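Local coordinates for protein putative branched-chain-amino-acid aminotransferase (Thermotoga maritima MSB8, PDB 3CSW) that probably catalyses pyridoxal-phosphate-dependent transfer of the amino group from leucine, isoleucine or valine to 2-oxoglutarate, at residues V223-V226 and W227-F230; T192-L195 and D196-I199; R47-R51 and A52-A56; S75-F78 and D79-T82; F34-S37 and L38-A41. All coordinates share one frame; numbering follows the deposited sequence.

Interaction 1: V223-V226 and W227-F230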
loop_
_atom_site.group_PDB
_atom_site.type_symbol
_atom_site.label_atom_id
_atom_site.label_comp_id
_atom_site.label_asym_id
_atom_site.label_seq_id
_atom_site.Cartn_x
_atom_site.Cartn_y
_atom_site.Cartn_z
ATOM N N VAL A 223 7.394 -13.595 -8.129
ATOM C CA VAL A 223 7.579 -12.181 -7.892
ATOM C C VAL A 223 9.056 -11.848 -8.198
ATOM O O VAL A 223 9.962 -12.495 -7.681
ATOM C CB VAL A 223 7.206 -11.785 -6.442
ATOM C CG1 VAL A 223 7.596 -10.315 -6.146
ATOM C CG2 VAL A 223 5.711 -12.024 -6.206
ATOM N N VAL A 224 9.260 -10.851 -9.062
ATOM C CA VAL A 224 10.581 -10.390 -9.483
ATOM C C VAL A 224 10.672 -8.937 -9.018
ATOM O O VAL A 224 9.805 -8.145 -9.328
ATOM C CB VAL A 224 10.725 -10.485 -11.002
ATOM C CG1 VAL A 224 12.090 -9.898 -11.481
ATOM C CG2 VAL A 224 10.535 -11.941 -11.456
ATOM N N TRP A 225 11.675 -8.620 -8.205
ATOM C CA TRP A 225 11.877 -7.253 -7.694
ATOM C C TRP A 225 12.689 -6.422 -8.701
ATOM O O TRP A 225 13.552 -6.961 -9.416
ATOM C CB TRP A 225 12.566 -7.294 -6.313
ATOM C CG TRP A 225 11.750 -7.990 -5.269
ATOM C CD1 TRP A 225 12.080 -9.132 -4.605
ATOM C CD2 TRP A 225 10.458 -7.597 -4.768
ATOM N NE1 TRP A 225 11.084 -9.469 -3.713
ATOM C CE2 TRP A 225 10.074 -8.556 -3.802
ATOM C CE3 TRP A 225 9.587 -6.546 -5.050
ATOM C CZ2 TRP A 225 8.878 -8.487 -3.116
ATOM C CZ3 TRP A 225 8.363 -6.494 -4.370
ATOM C CH2 TRP A 225 8.026 -7.465 -3.429
ATOM N N VAL A 226 12.420 -5.119 -8.769
ATOM C CA VAL A 226 13.052 -4.275 -9.806
ATOM C C VAL A 226 14.590 -4.399 -9.908
ATOM O O VAL A 226 15.135 -4.463 -11.015
ATOM C CB VAL A 226 12.634 -2.798 -9.703
ATOM C CG1 VAL A 226 12.939 -2.207 -8.304
ATOM C CG2 VAL A 226 13.234 -1.976 -10.894
ATOM N N TRP A 227 15.277 -4.446 -8.772
ATOM C CA TRP A 227 16.751 -4.532 -8.754
ATOM C C TRP A 227 17.362 -5.809 -9.394
ATOM O O TRP A 227 18.517 -5.810 -9.805
ATOM C CB TRP A 227 17.272 -4.317 -7.338
ATOM C CG TRP A 227 16.833 -5.324 -6.317
ATOM C CD1 TRP A 227 17.464 -6.501 -5.990
ATOM C CD2 TRP A 227 15.700 -5.226 -5.448
ATOM N NE1 TRP A 227 16.766 -7.151 -4.996
ATOM C CE2 TRP A 227 15.685 -6.390 -4.640
ATOM C CE3 TRP A 227 14.693 -4.269 -5.269
ATOM C CZ2 TRP A 227 14.709 -6.608 -3.657
ATOM C CZ3 TRP A 227 13.708 -4.496 -4.301
ATOM C CH2 TRP A 227 13.727 -5.652 -3.505
ATOM N N GLU A 228 16.569 -6.878 -9.509
ATOM C CA GLU A 228 16.987 -8.090 -10.205
ATOM C C GLU A 228 17.201 -7.846 -11.701
ATOM O O GLU A 228 17.997 -8.519 -12.312
ATOM C CB GLU A 228 15.987 -9.242 -10.027
ATOM C CG GLU A 228 15.711 -9.652 -8.590
ATOM C CD GLU A 228 14.881 -10.933 -8.511
ATOM O OE1 GLU A 228 15.349 -11.966 -9.004
ATOM O OE2 GLU A 228 13.782 -10.915 -7.936
ATOM N N LEU A 229 16.468 -6.916 -12.294
ATOM C CA LEU A 229 16.684 -6.562 -13.699
ATOM C C LEU A 229 18.099 -5.968 -13.860
ATOM O O LEU A 229 18.776 -6.193 -14.863
ATOM C CB LEU A 229 15.640 -5.553 -14.180
ATOM C CG LEU A 229 14.160 -5.961 -14.225
ATOM C CD1 LEU A 229 13.284 -4.783 -14.720
ATOM C CD2 LEU A 229 13.922 -7.211 -15.077
ATOM N N PHE A 230 18.543 -5.222 -12.860
ATOM C CA PHE A 230 19.852 -4.566 -12.920
ATOM C C PHE A 230 20.999 -5.526 -12.626
ATOM O O PHE A 230 22.156 -5.193 -12.857
ATOM C CB PHE A 230 19.890 -3.328 -12.023
ATOM C CG PHE A 230 19.016 -2.202 -12.523
ATOM C CD1 PHE A 230 17.660 -2.171 -12.235
ATOM C CD2 PHE A 230 19.551 -1.164 -13.280
ATOM C CE1 PHE A 230 16.831 -1.134 -12.713
ATOM C CE2 PHE A 230 18.725 -0.116 -13.752
ATOM C CZ PHE A 230 17.373 -0.105 -13.465
#
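The backbone of W225 is tied to E228 at both its polar atoms. Its O accepts from E228 N at 3.0 Å, and its N donates to E228 OE2 at 3.1 Å. The second bond is nearly straight, 164° at the hydrogen. OE2 takes it on its anti side, somewhat out of the carboxylate plane. E228 runs extended beyond CG, so its carboxylate reaches back to the residue just ahead of helix 226-230. The other oxygen, OE1, forms a salt bridge with R222.

The two indoles lie side by side and point the same way. The W225 five-membered ring and the W227 six-membered ring have planes 9° apart but are slid sideways on each other, with little overlap. One face of the W227 six-membered ring is covered by W225 CB, 3.4 Å from its centroid, a CH-pi contact. W227 CG sits between its backbone N and carbonyl carbon (chi1 62°), which brings the ring alongside W225, with one face against its CB.

V226 O accepts from L229 N at 3.1 Å and also lies at the edge of the F230 ring, 3.6 Å from CD1. V226 CG2 touches CE1 of the same ring.

R133 of the second subunit makes a cation-pi contact with W225, and V226 packs on its counterpart there. The chemistry is mixed: E228 gives a partner to the W225 N-H just ahead of the helix, while R222 probably stabilises the negative charge of its carboxylate.

Interaction 2: T192-L195 and D196-I199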
loop_
_atom_site.group_PDB
_atom_site.type_symbol
_atom_site.label_atom_id
_atom_site.label_comp_id
_atom_site.label_asym_id
_atom_site.label_seq_id
_atom_site.Cartn_x
_atom_site.Cartn_y
_atom_site.Cartn_z
ATOM N N THR A 192 10.319 -14.806 -15.044
ATOM C CA THR A 192 9.295 -13.866 -15.470
ATOM C C THR A 192 8.290 -13.621 -14.331
ATOM O O THR A 192 7.993 -14.538 -13.545
ATOM C CB THR A 192 8.572 -14.334 -16.768
ATOM O OG1 THR A 192 7.908 -13.228 -17.400
ATOM C CG2 THR A 192 7.584 -15.442 -16.504
ATOM N N PRO A 193 7.800 -12.364 -14.206
ATOM C CA PRO A 193 6.748 -12.113 -13.225
ATOM C C PRO A 193 5.545 -13.073 -13.323
ATOM O O PRO A 193 5.018 -13.328 -14.415
ATOM C CB PRO A 193 6.336 -10.664 -13.518
ATOM C CG PRO A 193 7.635 -10.024 -14.007
ATOM C CD PRO A 193 8.240 -11.119 -14.865
ATOM N N SER A 194 5.151 -13.590 -12.167
ATOM C CA SER A 194 3.963 -14.408 -12.006
ATOM C C SER A 194 2.720 -13.564 -12.261
ATOM O O SER A 194 2.757 -12.342 -12.122
ATOM C CB SER A 194 3.936 -14.948 -10.586
ATOM O OG SER A 194 4.117 -13.890 -9.656
ATOM N N LEU A 195 1.623 -14.217 -12.649
ATOM C CA LEU A 195 0.354 -13.515 -12.872
ATOM C C LEU A 195 -0.137 -12.807 -11.606
ATOM O O LEU A 195 -0.804 -11.780 -11.703
ATOM C CB LEU A 195 -0.733 -14.465 -13.403
ATOM C CG LEU A 195 -0.393 -15.151 -14.729
ATOM C CD1 LEU A 195 -1.516 -16.131 -15.080
ATOM C CD2 LEU A 195 -0.135 -14.167 -15.885
ATOM N N ASP A 196 0.215 -13.343 -10.443
ATOM C CA ASP A 196 -0.126 -12.753 -9.137
ATOM C C ASP A 196 0.637 -11.492 -8.818
ATOM O O ASP A 196 0.326 -10.850 -7.841
ATOM C CB ASP A 196 0.179 -13.731 -7.996
ATOM C CG ASP A 196 -0.815 -14.845 -7.895
ATOM O OD1 ASP A 196 -1.874 -14.789 -8.573
ATOM O OD2 ASP A 196 -0.538 -15.790 -7.117
ATOM N N SER A 197 1.658 -11.162 -9.607
ATOM C CA SER A 197 2.368 -9.905 -9.467
ATOM C C SER A 197 1.458 -8.754 -9.892
ATOM O O SER A 197 1.647 -7.616 -9.468
ATOM C CB SER A 197 3.629 -9.900 -10.322
ATOM O OG SER A 197 4.554 -10.876 -9.893
ATOM N N GLY A 198 0.461 -9.072 -10.714
ATOM C CA GLY A 198 -0.575 -8.128 -11.095
ATOM C C GLY A 198 -0.404 -7.702 -12.525
ATOM O O GLY A 198 -0.323 -6.508 -12.828
ATOM N N ILE A 199 -0.369 -8.682 -13.411
ATOM C CA ILE A 199 -0.032 -8.443 -14.801
ATOM C C ILE A 199 -1.056 -9.040 -15.757
ATOM O O ILE A 199 -1.902 -9.822 -15.357
ATOM C CB ILE A 199 1.405 -9.010 -15.128
ATOM C CG1 ILE A 199 1.426 -10.539 -15.040
ATOM C CG2 ILE A 199 2.430 -8.390 -14.180
ATOM C CD1 ILE A 199 2.631 -11.222 -15.620
HETATM O O HOH W 1 -3.150 -10.765 -13.175
#
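I199 reaches back across a tight turn to touch L195, S194 and P193. The turn follows strand 189-193 and leads toward helix 203-214. It has two overlapping backbone bonds, S197 N to S194 O at 3.0 Å and G198 N to L195 O at 3.1 Å.

From I199 CB the longer branch runs back toward P193 and L195. CG1 lies between the backbone N and the carbonyl carbon (chi1 67°), which turns it toward the start of the turn. There it meets L195 CD2 at 4.0 Å, the two side chains crossing at about a right angle, and it also lies near S194 O. CD1, at the tip, rests 3.4 Å from P193 O and comes close to P193 CB. R205 donates to P193 O and also packs on I199.

With an alanine here everything beyond CB is gone, which would probably leave a gap beside P193 and L195 and let the L195 side chain shift.

On the polar side, S194 OG and S197 OG are hydrogen-bonded at 3.1 Å. At the backbone angles of G198 a side chain would collide with the carbonyl oxygen of S197.

The I199 side chain is about 7 Å from the bound pyridoxal phosphate, so the turn lies close to the cofactor. One water closes its end, donating to L195 O at 2.9 Å and to I199 O at 2.7 Å.

Interaction 3: R47-R51 and A52-A56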
loop_
_atom_site.group_PDB
_atom_site.type_symbol
_atom_site.label_atom_id
_atom_site.label_comp_id
_atom_site.label_asym_id
_atom_site.label_seq_id
_atom_site.Cartn_x
_atom_site.Cartn_y
_atom_site.Cartn_z
ATOM N N ARG A 47 -1.749 -10.639 -34.817
ATOM C CA ARG A 47 -0.960 -10.564 -36.047
ATOM C C ARG A 47 -1.176 -11.845 -36.831
ATOM O O ARG A 47 -1.732 -12.800 -36.316
ATOM C CB ARG A 47 0.525 -10.368 -35.765
ATOM C CG ARG A 47 1.228 -11.563 -35.136
ATOM C CD ARG A 47 2.726 -11.488 -35.373
ATOM N NE ARG A 47 3.010 -11.852 -36.746
ATOM C CZ ARG A 47 4.202 -11.764 -37.317
ATOM N NH1 ARG A 47 5.254 -11.290 -36.650
ATOM N NH2 ARG A 47 4.339 -12.162 -38.573
ATOM N N THR A 48 -0.737 -11.855 -38.086
ATOM C CA THR A 48 -0.808 -13.037 -38.912
ATOM C C THR A 48 0.584 -13.617 -39.145
ATOM O O THR A 48 1.584 -12.915 -39.045
ATOM C CB THR A 48 -1.401 -12.726 -40.299
ATOM O OG1 THR A 48 -0.580 -11.742 -40.937
ATOM C CG2 THR A 48 -2.845 -12.199 -40.183
ATOM N N TYR A 49 0.602 -14.925 -39.403
ATOM C CA TYR A 49 1.750 -15.639 -39.976
ATOM C C TYR A 49 1.194 -16.283 -41.243
ATOM O O TYR A 49 0.148 -16.940 -41.207
ATOM C CB TYR A 49 2.328 -16.682 -39.031
ATOM C CG TYR A 49 3.021 -16.089 -37.817
ATOM C CD1 TYR A 49 4.294 -15.514 -37.909
ATOM C CD2 TYR A 49 2.412 -16.115 -36.567
ATOM C CE1 TYR A 49 4.939 -14.972 -36.772
ATOM C CE2 TYR A 49 3.041 -15.576 -35.431
ATOM C CZ TYR A 49 4.289 -15.000 -35.539
ATOM O OH TYR A 49 4.870 -14.486 -34.402
ATOM N N SER A 50 1.857 -16.036 -42.369
ATOM C CA SER A 50 1.369 -16.463 -43.686
ATOM C C SER A 50 -0.043 -15.976 -43.937
ATOM O O SER A 50 -0.843 -16.670 -44.579
ATOM C CB SER A 50 1.427 -17.985 -43.846
ATOM O OG SER A 50 2.766 -18.442 -43.751
ATOM N N ARG A 51 -0.351 -14.788 -43.417
ATOM C CA ARG A 51 -1.646 -14.161 -43.619
ATOM C C ARG A 51 -2.783 -14.898 -42.899
ATOM O O ARG A 51 -3.964 -14.570 -43.097
ATOM C CB ARG A 51 -1.913 -13.994 -45.129
ATOM C CG ARG A 51 -0.713 -13.317 -45.851
ATOM C CD ARG A 51 -0.750 -13.393 -47.365
ATOM N NE ARG A 51 -2.001 -12.876 -47.912
ATOM C CZ ARG A 51 -2.966 -13.624 -48.452
ATOM N NH1 ARG A 51 -2.862 -14.952 -48.530
ATOM N NH2 ARG A 51 -4.058 -13.033 -48.924
ATOM N N ALA A 52 -2.422 -15.866 -42.051
ATOM C CA ALA A 52 -3.384 -16.568 -41.182
ATOM C C ALA A 52 -3.366 -15.942 -39.780
ATOM O O ALA A 52 -2.289 -15.787 -39.192
ATOM C CB ALA A 52 -3.044 -18.048 -41.090
ATOM N N PRO A 53 -4.545 -15.582 -39.238
ATOM C CA PRO A 53 -4.584 -14.986 -37.881
ATOM C C PRO A 53 -4.112 -15.919 -36.751
ATOM O O PRO A 53 -4.662 -17.022 -36.534
ATOM C CB PRO A 53 -6.043 -14.556 -37.695
ATOM C CG PRO A 53 -6.818 -15.228 -38.768
ATOM C CD PRO A 53 -5.877 -15.668 -39.859
ATOM N N PHE A 54 -3.084 -15.436 -36.058
ATOM C CA PHE A 54 -2.403 -16.145 -35.000
ATOM C C PHE A 54 -3.120 -16.075 -33.646
ATOM O O PHE A 54 -3.537 -15.005 -33.192
ATOM C CB PHE A 54 -0.984 -15.591 -34.829
ATOM C CG PHE A 54 -0.169 -16.333 -33.797
ATOM C CD1 PHE A 54 0.201 -17.667 -34.013
ATOM C CD2 PHE A 54 0.218 -15.716 -32.617
ATOM C CE1 PHE A 54 0.948 -18.351 -33.071
ATOM C CE2 PHE A 54 0.959 -16.400 -31.665
ATOM C CZ PHE A 54 1.314 -17.711 -31.883
ATOM N N ALA A 55 -3.206 -17.237 -33.001
ATOM C CA ALA A 55 -3.796 -17.387 -31.678
ATOM C C ALA A 55 -5.181 -16.786 -31.609
ATOM O O ALA A 55 -5.541 -16.212 -30.587
ATOM C CB ALA A 55 -2.877 -16.799 -30.575
ATOM N N ALA A 56 -5.979 -16.995 -32.663
ATOM C CA ALA A 56 -7.293 -16.378 -32.767
ATOM C C ALA A 56 -8.224 -16.773 -31.614
ATOM O O ALA A 56 -8.869 -15.913 -31.005
ATOM C CB ALA A 56 -7.925 -16.660 -34.112
HETATM O O HOH W 2 -2.098 -12.664 -32.945
#
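F54 and Y49 meet because their first torsions send both rings the same way. F54 CG is anti to its backbone N (chi1 -176°), while Y49 CG is anti to its carbonyl carbon (chi1 -69°). The side chains then lie side by side. The rings form a T-shaped stack, planes at 90°, with the edge of Y49 turned to the face of F54. Y49 CE2 is 3.7 Å from F54 CG. A55 CB covers the opposite face of F54.

The backbone is a beta hairpin with a type I' turn from Y49 to A52. Y49 and A52 are an antiparallel hydrogen-bonded pair: Y49 N donates to A52 O at 3.0 Å and A52 N to Y49 O at 2.9 Å. T48 and P53 are the next, non-hydrogen-bonded pair. Beyond them F54 N donates to R47 O at 3.0 Å, in the carbonyl plane. A water continues the ladder, accepting from R47 N and donating to F54 O.

The R47 guanidinium lies against one face of the Y49 ring. Its NE and NH2 both grip T48 O, each at 2.9 Å, and T48 O lies in the guanidinium plane. This should fix the rotation of the group. Y49 CE1 stands 3.3 Å above the centre of the R47 guanidinium plane.

E95 accepts from the S50 and R51 N-H groups at the turn. T48 pairs through its backbone with V96, which sets the hairpin beside strand 96-102 at the sheet's edge. Helix 262-276 packs on Y49 and F54, helix 78-89 covers T48 and P53 on the other face of the hairpin, and A55 is the N-cap of the helix that follows.

Interaction 4: S75-F78 and D79-T82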
loop_
_atom_site.group_PDB
_atom_site.type_symbol
_atom_site.label_atom_id
_atom_site.label_comp_id
_atom_site.label_asym_id
_atom_site.label_seq_id
_atom_site.Cartn_x
_atom_site.Cartn_y
_atom_site.Cartn_z
ATOM N N SER A 75 -20.895 -10.113 -28.733
ATOM C CA SER A 75 -21.894 -10.236 -29.807
ATOM C C SER A 75 -21.497 -11.299 -30.832
ATOM O O SER A 75 -22.327 -12.104 -31.244
ATOM C CB SER A 75 -22.094 -8.887 -30.515
ATOM O OG SER A 75 -20.890 -8.422 -31.117
ATOM N N LEU A 76 -20.223 -11.280 -31.232
ATOM C CA LEU A 76 -19.683 -12.201 -32.235
ATOM C C LEU A 76 -19.420 -13.607 -31.703
ATOM O O LEU A 76 -18.970 -13.789 -30.570
ATOM C CB LEU A 76 -18.364 -11.655 -32.821
ATOM C CG LEU A 76 -18.471 -10.845 -34.117
ATOM C CD1 LEU A 76 -17.097 -10.445 -34.608
ATOM C CD2 LEU A 76 -19.197 -11.611 -35.193
ATOM N N SER A 77 -19.677 -14.601 -32.542
ATOM C CA SER A 77 -19.290 -15.970 -32.227
ATOM C C SER A 77 -17.813 -16.115 -32.601
ATOM O O SER A 77 -17.251 -15.269 -33.311
ATOM C CB SER A 77 -20.153 -16.978 -32.985
ATOM O OG SER A 77 -19.872 -16.954 -34.378
ATOM N N PHE A 78 -17.169 -17.166 -32.105
ATOM C CA PHE A 78 -15.791 -17.413 -32.484
ATOM C C PHE A 78 -15.711 -17.657 -33.981
ATOM O O PHE A 78 -14.796 -17.187 -34.670
ATOM C CB PHE A 78 -15.225 -18.616 -31.756
ATOM C CG PHE A 78 -13.829 -18.945 -32.178
ATOM C CD1 PHE A 78 -12.836 -17.961 -32.152
ATOM C CD2 PHE A 78 -13.505 -20.209 -32.630
ATOM C CE1 PHE A 78 -11.567 -18.234 -32.567
ATOM C CE2 PHE A 78 -12.209 -20.504 -33.032
ATOM C CZ PHE A 78 -11.244 -19.529 -33.004
ATOM N N ASP A 79 -16.689 -18.397 -34.478
ATOM C CA ASP A 79 -16.767 -18.758 -35.884
ATOM C C ASP A 79 -16.847 -17.508 -36.765
ATOM O O ASP A 79 -16.166 -17.427 -37.791
ATOM C CB ASP A 79 -17.985 -19.660 -36.092
ATOM C CG ASP A 79 -18.052 -20.249 -37.483
ATOM O OD1 ASP A 79 -17.011 -20.744 -37.989
ATOM O OD2 ASP A 79 -19.163 -20.231 -38.058
ATOM N N GLU A 80 -17.660 -16.534 -36.358
ATOM C CA GLU A 80 -17.790 -15.270 -37.097
ATOM C C GLU A 80 -16.538 -14.398 -36.980
ATOM O O GLU A 80 -16.119 -13.762 -37.951
ATOM C CB GLU A 80 -19.004 -14.495 -36.594
ATOM C CG GLU A 80 -20.328 -15.169 -36.946
ATOM C CD GLU A 80 -21.523 -14.617 -36.164
ATOM O OE1 GLU A 80 -21.322 -13.959 -35.111
ATOM O OE2 GLU A 80 -22.675 -14.861 -36.611
ATOM N N PHE A 81 -15.980 -14.364 -35.769
ATOM C CA PHE A 81 -14.715 -13.678 -35.451
ATOM C C PHE A 81 -13.643 -14.160 -36.432
ATOM O O PHE A 81 -13.022 -13.344 -37.119
ATOM C CB PHE A 81 -14.355 -14.003 -33.993
ATOM C CG PHE A 81 -13.068 -13.382 -33.478
ATOM C CD1 PHE A 81 -12.982 -12.025 -33.227
ATOM C CD2 PHE A 81 -11.977 -14.188 -33.142
ATOM C CE1 PHE A 81 -11.818 -11.468 -32.709
ATOM C CE2 PHE A 81 -10.820 -13.641 -32.624
ATOM C CZ PHE A 81 -10.736 -12.285 -32.402
ATOM N N THR A 82 -13.471 -15.479 -36.532
ATOM C CA THR A 82 -12.459 -16.042 -37.419
ATOM C C THR A 82 -12.766 -15.708 -38.880
ATOM O O THR A 82 -11.854 -15.485 -39.681
ATOM C CB THR A 82 -12.308 -17.581 -37.267
ATOM O OG1 THR A 82 -13.486 -18.258 -37.734
ATOM C CG2 THR A 82 -12.070 -17.946 -35.840
#
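A capping box opens helix 78-89, with S77 as the N-cap and E80 as its partner. E80 N donates to S77 OG at 3.0 Å. In return S77 N donates to E80 OE1 at 3.1 Å, almost straight at 174°. OE1 is met from above the carboxylate plane. S77 OG lies between its own backbone N and carbonyl carbon (chi1 69°), which carries it over the first turn to E80 N. Two N-H groups at the helix start are thus satisfied by side chains. The negative E80 carboxylate at this end probably also suits the helix dipole.

L76 backs the box. Its CD2 lies against E80 CB and OE1; the approach to CB is so short that its exact placement is doubtful. L76 also packs on F111 of strand 109-115, and its O accepts from Y60 OH.

The regular helix bonds begin here, F81 N to S77 O and T82 N to F78 O, each 2.9 Å. T82 OG1 donates to D79 O at 2.8 Å.

The F78 side chain leaves the helix with CG anti to its backbone N. F81 CD2 approaches its ring obliquely, and Y57 makes an edge-to-face contact with it. T82 crosses F78 at about a right angle and lays its methyl over one ring face. This is a CH-pi contact, with T82 CG2 3.5 Å from the centroid of the F78 ring and 22° off its normal.

Interaction 5: F34-S37 and L38-A41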
loop_
_atom_site.group_PDB
_atom_site.type_symbol
_atom_site.label_atom_id
_atom_site.label_comp_id
_atom_site.label_asym_id
_atom_site.label_seq_id
_atom_site.Cartn_x
_atom_site.Cartn_y
_atom_site.Cartn_z
ATOM N N PHE A 34 -20.419 7.142 -29.715
ATOM C CA PHE A 34 -19.166 7.874 -29.604
ATOM C C PHE A 34 -18.970 8.453 -28.200
ATOM O O PHE A 34 -17.881 8.343 -27.634
ATOM C CB PHE A 34 -19.087 8.993 -30.651
ATOM C CG PHE A 34 -17.872 9.886 -30.512
ATOM C CD1 PHE A 34 -16.599 9.386 -30.707
ATOM C CD2 PHE A 34 -18.007 11.227 -30.208
ATOM C CE1 PHE A 34 -15.490 10.206 -30.586
ATOM C CE2 PHE A 34 -16.907 12.044 -30.086
ATOM C CZ PHE A 34 -15.644 11.534 -30.277
ATOM N N GLU A 35 -20.004 9.086 -27.647
ATOM C CA GLU A 35 -19.876 9.687 -26.321
ATOM C C GLU A 35 -19.569 8.593 -25.287
ATOM O O GLU A 35 -18.691 8.750 -24.451
ATOM C CB GLU A 35 -21.122 10.494 -25.944
ATOM C CG GLU A 35 -20.937 11.326 -24.676
ATOM C CD GLU A 35 -22.178 12.091 -24.244
ATOM O OE1 GLU A 35 -23.277 11.827 -24.785
ATOM O OE2 GLU A 35 -22.042 12.965 -23.350
ATOM N N LYS A 36 -20.271 7.475 -25.389
ATOM C CA LYS A 36 -20.089 6.345 -24.494
ATOM C C LYS A 36 -18.726 5.651 -24.633
ATOM O O LYS A 36 -18.174 5.155 -23.652
ATOM C CB LYS A 36 -21.217 5.334 -24.741
ATOM C CG LYS A 36 -21.221 4.120 -23.814
ATOM C CD LYS A 36 -21.501 4.509 -22.373
ATOM C CE LYS A 36 -21.391 3.316 -21.424
ATOM N NZ LYS A 36 -21.660 3.736 -20.007
ATOM N N SER A 37 -18.192 5.627 -25.849
ATOM C CA SER A 37 -16.901 5.015 -26.139
ATOM C C SER A 37 -15.728 5.775 -25.512
ATOM O O SER A 37 -14.626 5.255 -25.456
ATOM C CB SER A 37 -16.695 4.876 -27.666
ATOM O OG SER A 37 -16.452 6.140 -28.298
ATOM N N LEU A 38 -15.968 7.005 -25.069
ATOM C CA LEU A 38 -14.970 7.815 -24.365
ATOM C C LEU A 38 -14.641 7.205 -23.007
ATOM O O LEU A 38 -13.594 7.481 -22.450
ATOM C CB LEU A 38 -15.442 9.269 -24.210
ATOM C CG LEU A 38 -15.711 10.068 -25.497
ATOM C CD1 LEU A 38 -16.100 11.521 -25.167
ATOM C CD2 LEU A 38 -14.523 10.040 -26.442
ATOM N N GLN A 39 -15.536 6.362 -22.497
ATOM C CA GLN A 39 -15.291 5.574 -21.289
ATOM C C GLN A 39 -14.381 4.364 -21.526
ATOM O O GLN A 39 -13.979 3.702 -20.563
ATOM C CB GLN A 39 -16.618 5.102 -20.674
ATOM C CG GLN A 39 -17.520 6.275 -20.293
ATOM C CD GLN A 39 -18.790 5.880 -19.541
ATOM O OE1 GLN A 39 -19.880 6.239 -19.955
ATOM N NE2 GLN A 39 -18.645 5.166 -18.423
ATOM N N GLY A 40 -14.103 4.057 -22.800
ATOM C CA GLY A 40 -13.214 2.980 -23.180
ATOM C C GLY A 40 -13.890 1.836 -23.934
ATOM O O GLY A 40 -15.061 1.560 -23.740
ATOM N N ALA A 41 -13.132 1.193 -24.818
ATOM C CA ALA A 41 -13.551 -0.039 -25.471
ATOM C C ALA A 41 -12.636 -1.169 -25.017
ATOM O O ALA A 41 -11.436 -0.957 -24.837
ATOM C CB ALA A 41 -13.471 0.106 -26.987
#
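The Q39 amide meets K36 through its oxygen, with the ammonium above the carbonyl plane, 47° out of it. K36 NZ donates to Q39 OE1 at 3.1 Å. L38 CD2 comes obliquely to the F34 ring, 4.3 Å from F34 CE1. Both contacts belong to the C-terminal end of helix 31-37, where a type I beta turn from S37 to G40 leads toward strand 42-49.

K36 leaves the helix with CG anti to its backbone N and bends at chi2 (66°). This brings CD and CE alongside the amide, with CD 3.4 Å from OE1 of Q39. Q39 stays extended beyond CG, and the two side chains cross. D105 is a second, long and weak partner of NZ. A leucine in place of K36 would have no ammonium, and is likely to leave Q39 OE1 without its donor and the amide freer to turn.

The helix winds down in short steps. L38 N donates to E35 O at 3.3 Å and only weakly to F34 O. Q39 N donates to K36 O at 3.1 Å. S37 OG holds F34 O at 2.7 Å.

This end faces the fourth subunit. E35 forms a salt bridge with K99 of that subunit, and L38 O accepts from its T147.

G40 has positive phi, and a CB there would press on the carbonyl oxygen before it. Its N closes the turn on S37 O at 3.0 Å.

Interactions 1 and 2 touch, with centres 12 Å apart: V223 lies against S194 and S197, and V224 CG2 against P193. Interactions 3 and 4 form a second pair, centres 16 Å apart, in which A56 O meets F81 CE2 at 3.4 Å. The two pairs are well separated, with 33 Å between the centres of interactions 1 and 3. Interaction 5 stands alone, its nearest atoms about 12 Å from interaction 4. The bound pyridoxal phosphate lies between the groups, about 7 Å from the side chain of I199 (interaction 2) and about 8 Å from that of F54 (interaction 3). Interactions 1 and 5 also touch other subunits; interactions 2, 3 and 4 touch none.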